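Local atomic coordinates of PAN2-PAN3 deadenylation complex catalytic subunit pan2 (Neurospora crassa, PDB entry 4CZW), a protein that probably shortens the poly(A) tails of mRNA, as the catalytic exonuclease subunit of the PAN2-PAN3 deadenylation complex. Residues F32-P37 / F367-I372; V326-N331 / V388-Q393; H341-V346 / L363-S368. One frame throughout, in Å; residues are numbered along the deposited sequence.

How the contacts relate
All three contacts lie in the ubiquitin-protease-like domain of Pan2, away from its two zinc sites and from the nuclease residues thought to bind the catalytic metals. They follow one another across one sheet. Contact 2 joins strands 385-394 and 321-334, contact 3, probably at the protease site predicted to be inactive, joins 339-347 and 361-365, and contact 1 lays loop 32-37 on strand 368-371. Between contacts 2 and 3 the centres are about 11 Å apart, and Val-330 N lies 2.9 Å from Val-343 O, a probable hydrogen bond. Contacts 1 and 3 share Phe-367 and Ser-368, with centres about 10 Å apart. Contacts 1 and 2 do not touch; their nearest atoms are about 8 Å apart.

Contact 1 (F32-P37 / F367-I372); sequences FFNNTP and FSVRGI
The ring of Phe-33 is covered on both faces. Phe-32 CD2 sits over the centre of one face, 3.7 Å above the plane. On the opposite face the edge of Phe-367 comes in, nearer the rim, with Phe-367 CE1 3.7 Å from Phe-33 CD1. This is a T-shaped stack, the planes 87° apart. Phe-367 makes a second edge-to-face pair with Phe-30. The guanidinium of Arg-370 is met at its edge, in plane, by Ser-368 OG, which takes a hydrogen bond from NH1.

Beyond the rings the loop meets strand 368-371 through its backbone. Val-369 N donates to Phe-33 O over 3.1 Å, with a bent N-H...O angle of 137° and the donor above the carbonyl plane. Ser-368 CA approaches the same oxygen. A water bridges Asn-35 N and Val-369 O.

Asn-34 has CG anti to its backbone N (chi1 -176°), so its amide lies alongside Val-369, with OD1 3.3 Å from Val-369 CB. Thr-36 N donates to Asn-34 OD1 over 2.9 Å and closes an Asx turn. Thr-36 OG1 donates to Asn-34 OD1 over 2.6 Å, on a lone pair. The same hydroxyl lies against Val-369 CG1 and is also hydrogen-bonded to Tyr-38 N. Asn-34 ND2 bonds Pro-98 O and Tyr-38 O.

The contact thus has two chemistries. Aromatic edges and faces pack one end of the loop. At the other, a buried amide, bonded through both its oxygen and its nitrogen, fixes the turn and lies against Val-369.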
ATOM      1  N   PHE A  32     -19.817   6.293  -7.406  1.00 46.41           N
ATOM      2  CA  PHE A  32     -20.645   5.570  -8.363  1.00 51.05           C
ATOM      3  C   PHE A  32     -20.099   4.170  -8.628  1.00 54.93           C
ATOM      4  O   PHE A  32     -20.851   3.249  -8.944  1.00 51.86           O
ATOM      5  CB  PHE A  32     -20.744   6.357  -9.673  1.00 49.52           C
ATOM      6  CG  PHE A  32     -21.453   5.620 -10.775  1.00 54.53           C
ATOM      7  CD1 PHE A  32     -22.835   5.557 -10.807  1.00 61.87           C
ATOM      8  CD2 PHE A  32     -20.735   5.002 -11.786  1.00 53.97           C
ATOM      9  CE1 PHE A  32     -23.488   4.883 -11.820  1.00 60.25           C
ATOM     10  CE2 PHE A  32     -21.382   4.325 -12.802  1.00 59.75           C
ATOM     11  CZ  PHE A  32     -22.761   4.266 -12.819  1.00 60.90           C
ATOM     12  N   PHE A  33     -18.788   4.013  -8.488  1.00 54.69           N
ATOM     13  CA  PHE A  33     -18.127   2.759  -8.834  1.00 49.43           C
ATOM     14  C   PHE A  33     -17.892   1.860  -7.621  1.00 49.49           C
ATOM     15  O   PHE A  33     -17.470   0.713  -7.766  1.00 49.51           O
ATOM     16  CB  PHE A  33     -16.796   3.042  -9.536  1.00 46.30           C
ATOM     17  CG  PHE A  33     -16.934   3.819 -10.816  1.00 51.46           C
ATOM     18  CD1 PHE A  33     -16.915   5.205 -10.807  1.00 50.02           C
ATOM     19  CD2 PHE A  33     -17.080   3.164 -12.029  1.00 53.94           C
ATOM     20  CE1 PHE A  33     -17.040   5.922 -11.980  1.00 49.42           C
ATOM     21  CE2 PHE A  33     -17.205   3.877 -13.207  1.00 55.62           C
ATOM     22  CZ  PHE A  33     -17.185   5.257 -13.181  1.00 52.42           C
ATOM     23  N   ASN A  34     -18.173   2.377  -6.429  1.00 48.77           N
ATOM     24  CA  ASN A  34     -17.952   1.614  -5.204  1.00 44.27           C
ATOM     25  C   ASN A  34     -18.976   1.944  -4.117  1.00 44.06           C
ATOM     26  O   ASN A  34     -19.021   3.064  -3.612  1.00 44.85           O
ATOM     27  CB  ASN A  34     -16.531   1.859  -4.683  1.00 38.28           C
ATOM     28  CG  ASN A  34     -16.200   1.022  -3.460  1.00 38.55           C
ATOM     29  OD1 ASN A  34     -16.886   0.048  -3.150  1.00 38.45           O
ATOM     30  ND2 ASN A  34     -15.136   1.399  -2.759  1.00 42.96           N
ATOM     31  N   ASN A  35     -19.791   0.953  -3.764  1.00 46.97           N
ATOM     32  CA  ASN A  35     -20.783   1.099  -2.703  1.00 48.82           C
ATOM     33  C   ASN A  35     -20.434   0.243  -1.487  1.00 46.93           C
ATOM     34  O   ASN A  35     -21.279  -0.001  -0.623  1.00 55.95           O
ATOM     35  CB  ASN A  35     -22.176   0.728  -3.219  1.00 44.09           C
ATOM     36  CG  ASN A  35     -22.590   1.544  -4.429  1.00 53.76           C
ATOM     37  OD1 ASN A  35     -22.286   2.733  -4.527  1.00 67.97           O
ATOM     38  ND2 ASN A  35     -23.289   0.904  -5.361  1.00 72.66           N
ATOM     39  N   THR A  36     -19.182  -0.203  -1.431  1.00 45.81           N
ATOM     40  CA  THR A  36     -18.719  -1.106  -0.383  1.00 40.70           C
ATOM     41  C   THR A  36     -17.804  -0.379   0.602  1.00 41.05           C
ATOM     42  O   THR A  36     -17.239   0.663   0.271  1.00 46.77           O
ATOM     43  CB  THR A  36     -17.966  -2.313  -0.984  1.00 43.28           C
ATOM     44  OG1 THR A  36     -16.652  -1.910  -1.388  1.00 41.31           O
ATOM     45  CG2 THR A  36     -18.718  -2.869  -2.183  1.00 39.19           C
ATOM     46  N   PRO A  37     -17.655  -0.925   1.823  1.00 40.37           N
ATOM     47  CA  PRO A  37     -16.718  -0.343   2.793  1.00 41.69           C
ATOM     48  C   PRO A  37     -15.253  -0.639   2.467  1.00 42.23           C
ATOM     49  O   PRO A  37     -14.372  -0.320   3.266  1.00 43.63           O
ATOM     50  CB  PRO A  37     -17.122  -1.011   4.111  1.00 38.33           C
ATOM     51  CG  PRO A  37     -17.741  -2.303   3.698  1.00 34.29           C
ATOM     52  CD  PRO A  37     -18.474  -1.991   2.425  1.00 34.95           C
ATOM     53  N   PHE A 367     -10.633   1.513  -8.969  1.00 46.61           N
ATOM     54  CA  PHE A 367     -11.527   2.197  -8.039  1.00 44.93           C
ATOM     55  C   PHE A 367     -12.959   1.682  -8.155  1.00 43.13           C
ATOM     56  O   PHE A 367     -13.866   2.191  -7.497  1.00 51.00           O
ATOM     57  CB  PHE A 367     -11.481   3.714  -8.252  1.00 36.00           C
ATOM     58  CG  PHE A 367     -11.765   4.147  -9.663  1.00 39.10           C
ATOM     59  CD1 PHE A 367     -13.062   4.408 -10.077  1.00 47.21           C
ATOM     60  CD2 PHE A 367     -10.732   4.314 -10.571  1.00 42.21           C
ATOM     61  CE1 PHE A 367     -13.324   4.814 -11.371  1.00 50.41           C
ATOM     62  CE2 PHE A 367     -10.988   4.720 -11.867  1.00 48.36           C
ATOM     63  CZ  PHE A 367     -12.284   4.972 -12.267  1.00 54.96           C
ATOM     64  N   SER A 368     -13.156   0.669  -8.992  1.00 48.71           N
ATOM     65  CA  SER A 368     -14.454   0.012  -9.099  1.00 40.04           C
ATOM     66  C   SER A 368     -14.466  -1.265  -8.264  1.00 47.74           C
ATOM     67  O   SER A 368     -13.848  -2.265  -8.632  1.00 48.84           O
ATOM     68  CB  SER A 368     -14.785  -0.302 -10.559  1.00 40.67           C
ATOM     69  OG  SER A 368     -16.043  -0.944 -10.670  1.00 50.85           O
ATOM     70  N   VAL A 369     -15.170  -1.223  -7.138  1.00 44.17           N
ATOM     71  CA  VAL A 369     -15.207  -2.349  -6.211  1.00 39.32           C
ATOM     72  C   VAL A 369     -16.596  -2.975  -6.153  1.00 49.27           C
ATOM     73  O   VAL A 369     -17.600  -2.270  -6.050  1.00 53.44           O
ATOM     74  CB  VAL A 369     -14.784  -1.915  -4.796  1.00 37.29           C
ATOM     75  CG1 VAL A 369     -14.779  -3.106  -3.849  1.00 35.84           C
ATOM     76  CG2 VAL A 369     -13.418  -1.251  -4.837  1.00 37.34           C
ATOM     77  N   ARG A 370     -16.647  -4.302  -6.214  1.00 50.43           N
ATOM     78  CA  ARG A 370     -17.916  -5.017  -6.232  1.00 50.20           C
ATOM     79  C   ARG A 370     -17.797  -6.362  -5.526  1.00 52.47           C
ATOM     80  O   ARG A 370     -16.761  -7.023  -5.613  1.00 66.21           O
ATOM     81  CB  ARG A 370     -18.383  -5.219  -7.673  1.00 49.23           C
ATOM     82  CG  ARG A 370     -19.835  -4.864  -7.926  1.00 71.64           C
ATOM     83  CD  ARG A 370     -20.088  -4.692  -9.415  1.00 75.45           C
ATOM     84  NE  ARG A 370     -20.351  -3.302  -9.772  1.00 77.65           N
ATOM     85  CZ  ARG A 370     -19.409  -2.380  -9.948  1.00 72.54           C
ATOM     86  NH1 ARG A 370     -18.131  -2.697  -9.794  1.00 89.53           N
ATOM     87  NH2 ARG A 370     -19.745  -1.139 -10.273  1.00 80.74           N
ATOM     88  N   GLY A 371     -18.856  -6.761  -4.826  1.00 52.00           N
ATOM     89  CA  GLY A 371     -18.886  -8.057  -4.172  1.00 38.36           C
ATOM     90  C   GLY A 371     -19.238  -9.154  -5.157  1.00 45.63           C
ATOM     91  O   GLY A 371     -20.103  -8.972  -6.014  1.00 52.45           O
ATOM     92  N   ILE A 372     -18.560 -10.291  -5.044  1.00 44.68           N
ATOM     93  CA  ILE A 372     -18.799 -11.413  -5.946  1.00 37.35           C
ATOM     94  C   ILE A 372     -18.894 -12.730  -5.185  1.00 45.27           C
ATOM     95  O   ILE A 372     -18.512 -12.814  -4.017  1.00 45.72           O
ATOM     96  CB  ILE A 372     -17.689 -11.532  -7.010  1.00 40.11           C
ATOM     97  CG1 ILE A 372     -16.321 -11.685  -6.340  1.00 48.54           C
ATOM     98  CG2 ILE A 372     -17.703 -10.330  -7.942  1.00 35.23           C
ATOM     99  CD1 ILE A 372     -15.174 -11.813  -7.316  1.00 42.48           C
TER
HETATM  100  O   HOH W   1     -20.156  -0.915  -5.762  1.00 48.66           O

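Contact 2 (V326-N331 / V388-Q393); sequences VGTVVN and VVVMFQ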
ATOM      1  N   VAL A 326      -5.971 -16.184  -0.156  1.00 43.45           N
ATOM      2  CA  VAL A 326      -6.313 -14.800   0.146  1.00 40.57           C
ATOM      3  C   VAL A 326      -6.954 -14.118  -1.057  1.00 43.63           C
ATOM      4  O   VAL A 326      -8.051 -13.568  -0.957  1.00 52.25           O
ATOM      5  CB  VAL A 326      -5.076 -13.992   0.581  1.00 39.18           C
ATOM      6  CG1 VAL A 326      -5.437 -12.528   0.760  1.00 41.84           C
ATOM      7  CG2 VAL A 326      -4.496 -14.564   1.864  1.00 38.73           C
ATOM      8  N   GLY A 327      -6.267 -14.159  -2.193  1.00 45.44           N
ATOM      9  CA  GLY A 327      -6.766 -13.523  -3.398  1.00 43.08           C
ATOM     10  C   GLY A 327      -5.966 -13.865  -4.639  1.00 41.53           C
ATOM     11  O   GLY A 327      -5.077 -14.716  -4.604  1.00 45.27           O
ATOM     12  N   THR A 328      -6.282 -13.189  -5.739  1.00 44.65           N
ATOM     13  CA  THR A 328      -5.633 -13.459  -7.016  1.00 39.04           C
ATOM     14  C   THR A 328      -5.497 -12.199  -7.867  1.00 44.51           C
ATOM     15  O   THR A 328      -6.473 -11.481  -8.087  1.00 43.37           O
ATOM     16  CB  THR A 328      -6.409 -14.518  -7.825  1.00 39.70           C
ATOM     17  OG1 THR A 328      -6.517 -15.727  -7.064  1.00 53.27           O
ATOM     18  CG2 THR A 328      -5.704 -14.813  -9.140  1.00 41.78           C
ATOM     19  N   VAL A 329      -4.283 -11.932  -8.338  1.00 41.37           N
ATOM     20  CA  VAL A 329      -4.066 -10.884  -9.327  1.00 36.28           C
ATOM     21  C   VAL A 329      -4.427 -11.432 -10.702  1.00 37.59           C
ATOM     22  O   VAL A 329      -3.800 -12.375 -11.187  1.00 42.35           O
ATOM     23  CB  VAL A 329      -2.613 -10.377  -9.329  1.00 38.26           C
ATOM     24  CG1 VAL A 329      -2.384  -9.424 -10.493  1.00 37.47           C
ATOM     25  CG2 VAL A 329      -2.288  -9.702  -8.007  1.00 33.40           C
ATOM     26  N   VAL A 330      -5.442 -10.843 -11.326  1.00 39.03           N
ATOM     27  CA  VAL A 330      -6.001 -11.391 -12.557  1.00 32.17           C
ATOM     28  C   VAL A 330      -5.759 -10.493 -13.768  1.00 35.56           C
ATOM     29  O   VAL A 330      -5.996  -9.286 -13.717  1.00 46.90           O
ATOM     30  CB  VAL A 330      -7.517 -11.629 -12.409  1.00 29.72           C
ATOM     31  CG1 VAL A 330      -8.092 -12.214 -13.687  1.00 35.75           C
ATOM     32  CG2 VAL A 330      -7.796 -12.543 -11.226  1.00 36.88           C
ATOM     33  N   ASN A 331      -5.285 -11.091 -14.856  1.00 38.32           N
ATOM     34  CA  ASN A 331      -5.105 -10.372 -16.111  1.00 38.39           C
ATOM     35  C   ASN A 331      -6.384 -10.395 -16.938  1.00 42.30           C
ATOM     36  O   ASN A 331      -6.959 -11.456 -17.175  1.00 40.50           O
ATOM     37  CB  ASN A 331      -3.948 -10.967 -16.915  1.00 37.32           C
ATOM     38  CG  ASN A 331      -3.641 -10.174 -18.171  1.00 36.18           C
ATOM     39  OD1 ASN A 331      -2.872  -9.214 -18.139  1.00 48.85           O
ATOM     40  ND2 ASN A 331      -4.239 -10.575 -19.288  1.00 44.15           N
ATOM     41  N   VAL A 388      -2.581 -14.362 -12.630  1.00 34.27           N
ATOM     42  CA  VAL A 388      -1.160 -14.076 -12.775  1.00 31.52           C
ATOM     43  C   VAL A 388      -0.411 -14.375 -11.481  1.00 41.19           C
ATOM     44  O   VAL A 388       0.575 -15.113 -11.479  1.00 44.66           O
ATOM     45  CB  VAL A 388      -0.918 -12.610 -13.175  1.00 38.23           C
ATOM     46  CG1 VAL A 388       0.571 -12.330 -13.295  1.00 38.93           C
ATOM     47  CG2 VAL A 388      -1.628 -12.296 -14.479  1.00 35.31           C
ATOM     48  N   VAL A 389      -0.885 -13.796 -10.383  1.00 38.64           N
ATOM     49  CA  VAL A 389      -0.293 -14.036  -9.073  1.00 35.33           C
ATOM     50  C   VAL A 389      -1.338 -14.594  -8.112  1.00 39.40           C
ATOM     51  O   VAL A 389      -2.434 -14.047  -7.985  1.00 44.51           O
ATOM     52  CB  VAL A 389       0.314 -12.750  -8.477  1.00 31.07           C
ATOM     53  CG1 VAL A 389       1.002 -13.051  -7.153  1.00 26.45           C
ATOM     54  CG2 VAL A 389       1.291 -12.118  -9.456  1.00 34.29           C
ATOM     55  N   VAL A 390      -0.996 -15.690  -7.442  1.00 39.74           N
ATOM     56  CA  VAL A 390      -1.896 -16.319  -6.483  1.00 37.28           C
ATOM     57  C   VAL A 390      -1.302 -16.246  -5.079  1.00 38.02           C
ATOM     58  O   VAL A 390      -0.139 -16.593  -4.873  1.00 44.19           O
ATOM     59  CB  VAL A 390      -2.175 -17.787  -6.855  1.00 37.72           C
ATOM     60  CG1 VAL A 390      -3.080 -18.435  -5.823  1.00 37.92           C
ATOM     61  CG2 VAL A 390      -2.800 -17.869  -8.238  1.00 37.78           C
HETATM   62  N   MSE A 391      -2.101 -15.794  -4.117  1.00 38.92           N
HETATM   63  CA  MSE A 391      -1.602 -15.556  -2.766  1.00 43.65           C
HETATM   64  C   MSE A 391      -2.226 -16.479  -1.723  1.00 44.17           C
HETATM   65  O   MSE A 391      -3.438 -16.465  -1.509  1.00 44.62           O
HETATM   66  CB  MSE A 391      -1.850 -14.101  -2.365  1.00 37.81           C
HETATM   67  CG  MSE A 391      -1.191 -13.689  -1.059  1.00 45.09           C
HETATM   68 SE   MSE A 391       0.735 -13.434  -1.233  1.00 55.37          SE
HETATM   69  CE  MSE A 391       0.735 -11.907  -2.448  1.00 44.92           C
ATOM     70  N   PHE A 392      -1.382 -17.275  -1.074  1.00 46.20           N
ATOM     71  CA  PHE A 392      -1.807 -18.107   0.044  1.00 42.29           C
ATOM     72  C   PHE A 392      -1.129 -17.655   1.331  1.00 42.76           C
ATOM     73  O   PHE A 392      -0.014 -17.134   1.305  1.00 48.00           O
ATOM     74  CB  PHE A 392      -1.485 -19.582  -0.211  1.00 41.96           C
ATOM     75  CG  PHE A 392      -2.416 -20.257  -1.176  1.00 33.58           C
ATOM     76  CD1 PHE A 392      -3.597 -20.831  -0.734  1.00 44.29           C
ATOM     77  CD2 PHE A 392      -2.101 -20.336  -2.521  1.00 34.81           C
ATOM     78  CE1 PHE A 392      -4.452 -21.460  -1.618  1.00 43.12           C
ATOM     79  CE2 PHE A 392      -2.952 -20.966  -3.411  1.00 33.16           C
ATOM     80  CZ  PHE A 392      -4.129 -21.526  -2.959  1.00 33.63           C
ATOM     81  N   GLN A 393      -1.808 -17.852   2.456  1.00 38.68           N
ATOM     82  CA  GLN A 393      -1.183 -17.674   3.759  1.00 39.64           C
ATOM     83  C   GLN A 393      -1.665 -18.783   4.683  1.00 43.03           C
ATOM     84  O   GLN A 393      -2.704 -19.394   4.434  1.00 44.76           O
ATOM     85  CB  GLN A 393      -1.498 -16.298   4.353  1.00 39.07           C
ATOM     86  CG  GLN A 393      -2.815 -16.221   5.108  1.00 42.51           C
ATOM     87  CD  GLN A 393      -2.849 -15.072   6.099  1.00 46.49           C
ATOM     88  OE1 GLN A 393      -1.956 -14.224   6.113  1.00 50.64           O
ATOM     89  NE2 GLN A 393      -3.877 -15.044   6.938  1.00 47.89           N
TER
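The dense part of the contact is where Val-329 faces Val-388 and Val-389, all three buried. Val-329 and Val-389 lie side by side and point the same way, their CB atoms 3.9 Å apart. The backbone is tight here too. Val-329 N donates to Val-389 O over 2.8 Å, in the carbonyl plane. Val-329 O takes Val-388 N at 2.7 Å, nearly along its C=O axis, and a weak, longer bond from Val-389 N. One carbonyl thus receives two successive N-H groups. Val-329 also rests on Ser-52 and Val-56, so helix 51-58 packs on this side of the pair.

Toward Gly-327 the side chains meet less. Gly-327 brings none, and Met-391, deposited as selenomethionine, bends at chi2 (75°) and chi3 (65°), which leads its end away from the other strand, onto Val-56 and Met-57 of the helix. Met-391 N still reaches Gly-327 O at 3.2 Å. Val-326 N then donates to Met-391 O over 2.9 Å. Val-326 CG2 crosses Gln-393 CG obliquely at 4.0 Å, while the amide of Gln-393 turns to Asn-398. On the face of Thr-328 and Val-390 the side chains only brush past one another.

At the other end Asn-331 is partly exposed to solvent. Its CB still packs on Val-388 CG2 at 3.6 Å, and Val-388 in turn meets helix 130-149.

Val-388 and Val-389 both stand opposite Val-329: a classic beta bulge. It sits in an antiparallel pair in the large sheet of the domain, against a helix that probably corresponds to the one following the catalytic cysteine in active ubiquitin-specific proteases.

Contact 3 (H341-V346 / L363-S368); sequences HLVATV and LFNDFS
Two torsions bring the polar pair together. His-341 has CG between its backbone N and carbonyl carbon (chi1 89°), which turns the ring toward the neighbouring strand. Asn-365 has CG anti to its backbone N (chi1 -176°), which carries its amide back to meet it. His-341 NE2 donates to Asn-365 OD1 over 2.9 Å in a nearly straight bond of 164°. The oxygen lies in the imidazole plane, but NE2 stands above the amide plane. Asn-365 ND2 bonds the backbone oxygens of Arg-14 and Glu-12, which holds the amide with OD1 toward the histidine. Val-343 CG1 lies against Asn-365 OD1.

Asp-366 OD2 is 4.6 Å from His-341 NE2 and may favour a protonated ring, although it bonds Asn-43. An alanine at His-341 would remove the donor to Asn-365 OD1 and would probably leave that buried oxygen poorly satisfied.

The strands are tied by Phe-364 N to Ala-344 O at 2.6 Å and Ala-344 N to Phe-364 O at 3.1 Å. On the face of Val-343 and Thr-345, Leu-363 CD1 reaches Val-343 CG2 at 3.9 Å. On the other face Phe-364 CB packs on Ala-344 CB, and its ring reaches Val-346.

A type II' turn from Asn-365 to Ser-368 links strand 361-365 to the antiparallel strand 368-371 in a beta hairpin. By sequence, His-341 and Asn-365 probably occupy the positions of the His and Asp/Asn of the ubiquitin-specific protease triad, in a domain predicted to be inactive because the full triad is missing.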
ATOM      1  N   HIS A 341      -5.229  -5.230 -18.733  1.00 42.59           N
ATOM      2  CA  HIS A 341      -5.009  -4.550 -17.457  1.00 48.09           C
ATOM      3  C   HIS A 341      -5.339  -5.516 -16.325  1.00 41.04           C
ATOM      4  O   HIS A 341      -5.908  -6.583 -16.563  1.00 41.83           O
ATOM      5  CB  HIS A 341      -5.843  -3.269 -17.342  1.00 48.60           C
ATOM      6  CG  HIS A 341      -7.203  -3.481 -16.754  1.00 46.71           C
ATOM      7  ND1 HIS A 341      -8.222  -4.096 -17.447  1.00 46.41           N
ATOM      8  CD2 HIS A 341      -7.713  -3.154 -15.543  1.00 41.04           C
ATOM      9  CE1 HIS A 341      -9.301  -4.142 -16.686  1.00 42.50           C
ATOM     10  NE2 HIS A 341      -9.019  -3.577 -15.526  1.00 48.39           N
ATOM     11  N   LEU A 342      -4.981  -5.154 -15.098  1.00 40.31           N
ATOM     12  CA  LEU A 342      -5.106  -6.085 -13.984  1.00 37.66           C
ATOM     13  C   LEU A 342      -6.212  -5.719 -12.999  1.00 44.93           C
ATOM     14  O   LEU A 342      -6.453  -4.545 -12.719  1.00 45.58           O
ATOM     15  CB  LEU A 342      -3.774  -6.183 -13.242  1.00 28.52           C
ATOM     16  CG  LEU A 342      -2.555  -6.400 -14.138  1.00 41.76           C
ATOM     17  CD1 LEU A 342      -1.273  -6.346 -13.328  1.00 34.18           C
ATOM     18  CD2 LEU A 342      -2.663  -7.719 -14.886  1.00 39.02           C
ATOM     19  N   VAL A 343      -6.879  -6.742 -12.478  1.00 40.02           N
ATOM     20  CA  VAL A 343      -7.845  -6.572 -11.401  1.00 38.20           C
ATOM     21  C   VAL A 343      -7.482  -7.517 -10.262  1.00 39.66           C
ATOM     22  O   VAL A 343      -6.579  -8.342 -10.400  1.00 42.04           O
ATOM     23  CB  VAL A 343      -9.289  -6.849 -11.862  1.00 42.31           C
ATOM     24  CG1 VAL A 343      -9.664  -5.931 -13.019  1.00 29.55           C
ATOM     25  CG2 VAL A 343      -9.451  -8.310 -12.254  1.00 32.42           C
ATOM     26  N   ALA A 344      -8.180  -7.397  -9.139  1.00 42.12           N
ATOM     27  CA  ALA A 344      -7.905  -8.250  -7.991  1.00 36.31           C
ATOM     28  C   ALA A 344      -9.184  -8.847  -7.419  1.00 42.11           C
ATOM     29  O   ALA A 344     -10.116  -8.124  -7.068  1.00 41.25           O
ATOM     30  CB  ALA A 344      -7.162  -7.467  -6.919  1.00 31.60           C
ATOM     31  N   THR A 345      -9.224 -10.172  -7.341  1.00 40.40           N
ATOM     32  CA  THR A 345     -10.330 -10.873  -6.703  1.00 46.60           C
ATOM     33  C   THR A 345      -9.867 -11.403  -5.352  1.00 43.66           C
ATOM     34  O   THR A 345      -9.090 -12.354  -5.282  1.00 46.70           O
ATOM     35  CB  THR A 345     -10.854 -12.030  -7.570  1.00 41.13           C
ATOM     36  OG1 THR A 345      -9.779 -12.929  -7.871  1.00 50.53           O
ATOM     37  CG2 THR A 345     -11.437 -11.496  -8.869  1.00 34.71           C
ATOM     38  N   VAL A 346     -10.344 -10.777  -4.280  1.00 46.87           N
ATOM     39  CA  VAL A 346      -9.839 -11.054  -2.941  1.00 41.05           C
ATOM     40  C   VAL A 346     -10.949 -11.424  -1.958  1.00 43.28           C
ATOM     41  O   VAL A 346     -12.018 -10.816  -1.955  1.00 47.40           O
ATOM     42  CB  VAL A 346      -9.068  -9.833  -2.383  1.00 38.29           C
ATOM     43  CG1 VAL A 346      -8.537 -10.116  -0.987  1.00 42.88           C
ATOM     44  CG2 VAL A 346      -7.934  -9.446  -3.320  1.00 42.10           C
ATOM     45  N   LEU A 363     -14.400  -8.004  -6.058  1.00 43.52           N
ATOM     46  CA  LEU A 363     -13.652  -7.656  -7.258  1.00 37.11           C
ATOM     47  C   LEU A 363     -13.093  -6.242  -7.152  1.00 45.51           C
ATOM     48  O   LEU A 363     -13.846  -5.272  -7.071  1.00 50.39           O
ATOM     49  CB  LEU A 363     -14.537  -7.781  -8.500  1.00 29.67           C
ATOM     50  CG  LEU A 363     -13.979  -7.190  -9.796  1.00 37.61           C
ATOM     51  CD1 LEU A 363     -12.681  -7.874 -10.195  1.00 37.13           C
ATOM     52  CD2 LEU A 363     -15.006  -7.281 -10.915  1.00 38.08           C
ATOM     53  N   PHE A 364     -11.769  -6.130  -7.149  1.00 44.14           N
ATOM     54  CA  PHE A 364     -11.117  -4.829  -7.079  1.00 39.74           C
ATOM     55  C   PHE A 364     -10.589  -4.400  -8.444  1.00 37.49           C
ATOM     56  O   PHE A 364      -9.397  -4.525  -8.727  1.00 41.34           O
ATOM     57  CB  PHE A 364      -9.978  -4.849  -6.056  1.00 34.19           C
ATOM     58  CG  PHE A 364     -10.444  -4.950  -4.631  1.00 35.44           C
ATOM     59  CD1 PHE A 364     -10.743  -3.808  -3.906  1.00 41.77           C
ATOM     60  CD2 PHE A 364     -10.579  -6.183  -4.017  1.00 36.59           C
ATOM     61  CE1 PHE A 364     -11.172  -3.895  -2.595  1.00 45.15           C
ATOM     62  CE2 PHE A 364     -11.007  -6.276  -2.705  1.00 39.51           C
ATOM     63  CZ  PHE A 364     -11.303  -5.131  -1.994  1.00 42.14           C
ATOM     64  N   ASN A 365     -11.487  -3.905  -9.288  1.00 42.14           N
ATOM     65  CA  ASN A 365     -11.102  -3.353 -10.580  1.00 39.08           C
ATOM     66  C   ASN A 365     -10.763  -1.877 -10.431  1.00 47.41           C
ATOM     67  O   ASN A 365     -11.591  -1.009 -10.715  1.00 58.64           O
ATOM     68  CB  ASN A 365     -12.220  -3.550 -11.607  1.00 36.52           C
ATOM     69  CG  ASN A 365     -11.827  -3.087 -12.998  1.00 46.25           C
ATOM     70  OD1 ASN A 365     -10.663  -2.779 -13.260  1.00 42.81           O
ATOM     71  ND2 ASN A 365     -12.798  -3.045 -13.902  1.00 43.04           N
ATOM     72  N   ASP A 366      -9.539  -1.609  -9.980  1.00 44.94           N
ATOM     73  CA  ASP A 366      -9.096  -0.258  -9.646  1.00 43.56           C
ATOM     74  C   ASP A 366     -10.034   0.378  -8.621  1.00 47.55           C
ATOM     75  O   ASP A 366     -10.214  -0.158  -7.528  1.00 44.90           O
ATOM     76  CB  ASP A 366      -8.989   0.608 -10.904  1.00 40.76           C
ATOM     77  CG  ASP A 366      -7.807   0.224 -11.774  1.00 44.17           C
ATOM     78  OD1 ASP A 366      -6.708   0.004 -11.222  1.00 38.42           O
ATOM     79  OD2 ASP A 366      -7.975   0.137 -13.009  1.00 47.85           O
ATOM     80  N   PHE A 367     -10.633   1.513  -8.969  1.00 46.61           N
ATOM     81  CA  PHE A 367     -11.527   2.197  -8.039  1.00 44.93           C
ATOM     82  C   PHE A 367     -12.959   1.682  -8.155  1.00 43.13           C
ATOM     83  O   PHE A 367     -13.866   2.191  -7.497  1.00 51.00           O
ATOM     84  CB  PHE A 367     -11.481   3.714  -8.252  1.00 36.00           C
ATOM     85  CG  PHE A 367     -11.765   4.147  -9.663  1.00 39.10           C
ATOM     86  CD1 PHE A 367     -13.062   4.408 -10.077  1.00 47.21           C
ATOM     87  CD2 PHE A 367     -10.732   4.314 -10.571  1.00 42.21           C
ATOM     88  CE1 PHE A 367     -13.324   4.814 -11.371  1.00 50.41           C
ATOM     89  CE2 PHE A 367     -10.988   4.720 -11.867  1.00 48.36           C
ATOM     90  CZ  PHE A 367     -12.284   4.972 -12.267  1.00 54.96           C
ATOM     91  N   SER A 368     -13.156   0.669  -8.992  1.00 48.71           N
ATOM     92  CA  SER A 368     -14.454   0.012  -9.099  1.00 40.04           C
ATOM     93  C   SER A 368     -14.466  -1.265  -8.264  1.00 47.74           C
ATOM     94  O   SER A 368     -13.848  -2.265  -8.632  1.00 48.84           O
ATOM     95  CB  SER A 368     -14.785  -0.302 -10.559  1.00 40.67           C
ATOM     96  OG  SER A 368     -16.043  -0.944 -10.670  1.00 50.85           O
TER